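PDB 2I5H: DUF655 domain-containing protein from Archaeoglobus fulgidus, which is of unknown function but belongs to a family of the helix-hairpin-helix clan, which would be consistent with nucleic acid binding. Local coordinates for residues A21-D25 and V105-I109. Sequence-based numbering, arbitrary orientation.
Sequences AYVLD and VIEHI
The phenol ring of Tyr22 receives Ile109 over one face and meets His108 obliquely on its CD1 and CE1 side. Ile109 CG1 stands 4.0 Å from the ring centroid and 29° off the normal, a CH-pi contact made mainly with the CD2 and CE2 side; CD1 of the same isoleucine reaches back toward CD2 and CG, as the two side chains run past each other in opposite senses. The imidazole of His108 presents its edge: CE1 of the tyrosine lies near the imidazole plane, 3.5 Å from His108 CD2. With planes at 73° and centroids 5.5 Å apart, this aromatic pair is neither a parallel stack nor a regular T-shape. His108 reaches the tyrosine because its CG is anti to the backbone N (chi1 -179°), which carries the ring out from the helix.

Nearer the strand backbone, Val105 takes over. Its CG1 methyl sits 3.4 Å from Tyr22 CB, a close fit at the root of the tyrosine side chain, while CG2 lies 3.8 Å from Leu24 CD2. Leu24 does not start out toward residues 105-109, but its CD2 branch comes in to the valine; Leu24 also packs on Leu102 and Ala98, earlier in the same helix. No hydrogen bond links the two segments, so apolar and aromatic contacts carry the interface, buried except toward partly exposed His108. Val48 of the adjacent strand 44-49 touches Leu24, Val105 and Ile109, joining the same apolar layer. The chain turns at Leu24, where Leu24 and Asp25 both face Gln46 in a classic beta bulge. Strand 20-27, inside a five-stranded antiparallel sheet, is covered by helix 96-111, whose Ile106 packs against helix 173-186: a helix packed on the sheet, linking it to the C-terminal helices of this DUF655 protein.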
loop_
_atom_site.group_PDB
_atom_site.type_symbol
_atom_site.label_atom_id
_atom_site.label_comp_id
_atom_site.label_asym_id
_atom_site.label_seq_id
_atom_site.Cartn_x
_atom_site.Cartn_y
_atom_site.Cartn_z
ATOM N N ALA A 21 -2.274 1.496 10.401
ATOM C CA ALA A 21 -2.568 2.005 9.060
ATOM C C ALA A 21 -1.992 3.405 8.909
ATOM O O ALA A 21 -1.667 4.070 9.899
ATOM C CB ALA A 21 -4.078 2.034 8.816
ATOM N N TYR A 22 -1.868 3.850 7.665
ATOM C CA TYR A 22 -1.333 5.173 7.372
ATOM C C TYR A 22 -2.430 6.064 6.790
ATOM O O TYR A 22 -3.229 5.629 5.955
ATOM C CB TYR A 22 -0.153 5.049 6.403
ATOM C CG TYR A 22 1.135 4.587 7.060
ATOM C CD1 TYR A 22 2.136 5.501 7.395
ATOM C CD2 TYR A 22 1.353 3.242 7.346
ATOM C CE1 TYR A 22 3.324 5.086 7.997
ATOM C CE2 TYR A 22 2.541 2.813 7.949
ATOM C CZ TYR A 22 3.520 3.742 8.269
ATOM O OH TYR A 22 4.699 3.324 8.842
ATOM N N VAL A 23 -2.471 7.311 7.248
ATOM C CA VAL A 23 -3.477 8.263 6.813
ATOM C C VAL A 23 -3.298 8.733 5.373
ATOM O O VAL A 23 -2.217 9.170 4.978
ATOM C CB VAL A 23 -3.497 9.501 7.743
ATOM C CG1 VAL A 23 -4.501 10.515 7.235
ATOM C CG2 VAL A 23 -3.829 9.075 9.163
ATOM N N LEU A 24 -4.374 8.635 4.602
ATOM C CA LEU A 24 -4.386 9.056 3.210
ATOM C C LEU A 24 -5.070 10.406 3.067
ATOM O O LEU A 24 -4.700 11.218 2.218
ATOM C CB LEU A 24 -5.146 8.040 2.352
ATOM C CG LEU A 24 -4.646 6.594 2.306
ATOM C CD1 LEU A 24 -5.660 5.730 1.561
ATOM C CD2 LEU A 24 -3.292 6.536 1.618
ATOM N N ASP A 25 -6.078 10.637 3.905
ATOM C CA ASP A 25 -6.854 11.865 3.851
ATOM C C ASP A 25 -7.654 12.022 5.139
ATOM O O ASP A 25 -8.239 11.053 5.633
ATOM C CB ASP A 25 -7.792 11.790 2.633
ATOM C CG ASP A 25 -8.560 13.077 2.388
ATOM O OD1 ASP A 25 -8.005 14.170 2.615
ATOM O OD2 ASP A 25 -9.721 12.990 1.944
ATOM N N VAL A 105 2.049 6.973 -0.114
ATOM C CA VAL A 105 1.948 6.351 1.198
ATOM C C VAL A 105 2.373 4.879 1.133
ATOM O O VAL A 105 3.087 4.397 2.012
ATOM C CB VAL A 105 0.509 6.491 1.753
ATOM C CG1 VAL A 105 0.372 5.767 3.079
ATOM C CG2 VAL A 105 0.179 7.970 1.941
ATOM N N ILE A 106 1.951 4.170 0.091
ATOM C CA ILE A 106 2.340 2.769 -0.055
ATOM C C ILE A 106 3.865 2.680 -0.170
ATOM O O ILE A 106 4.493 1.802 0.422
ATOM C CB ILE A 106 1.696 2.128 -1.305
ATOM C CG1 ILE A 106 0.189 1.960 -1.080
ATOM C CG2 ILE A 106 2.339 0.773 -1.591
ATOM C CD1 ILE A 106 -0.556 1.400 -2.275
ATOM N N GLU A 107 4.454 3.599 -0.927
ATOM C CA GLU A 107 5.903 3.622 -1.105
ATOM C C GLU A 107 6.581 3.811 0.248
ATOM O O GLU A 107 7.591 3.177 0.542
ATOM C CB GLU A 107 6.293 4.755 -2.052
ATOM C CG GLU A 107 7.768 4.799 -2.408
ATOM C CD GLU A 107 8.093 5.942 -3.347
ATOM O OE1 GLU A 107 7.893 7.107 -2.948
ATOM O OE2 GLU A 107 8.538 5.677 -4.484
ATOM N N HIS A 108 6.008 4.684 1.071
ATOM C CA HIS A 108 6.533 4.960 2.401
ATOM C C HIS A 108 6.510 3.682 3.229
ATOM O O HIS A 108 7.487 3.338 3.895
ATOM C CB HIS A 108 5.674 6.029 3.085
ATOM C CG HIS A 108 6.153 6.412 4.450
ATOM N ND1 HIS A 108 7.280 7.178 4.657
ATOM C CD2 HIS A 108 5.653 6.138 5.679
ATOM C CE1 HIS A 108 7.453 7.361 5.954
ATOM N NE2 HIS A 108 6.479 6.741 6.596
ATOM N N ILE A 109 5.381 2.984 3.182
ATOM C CA ILE A 109 5.203 1.742 3.924
ATOM C C ILE A 109 6.227 0.667 3.553
ATOM O O ILE A 109 6.851 0.070 4.428
ATOM C CB ILE A 109 3.782 1.178 3.706
ATOM C CG1 ILE A 109 2.749 2.148 4.292
ATOM C CG2 ILE A 109 3.649 -0.193 4.359
ATOM C CD1 ILE A 109 1.313 1.776 3.980
#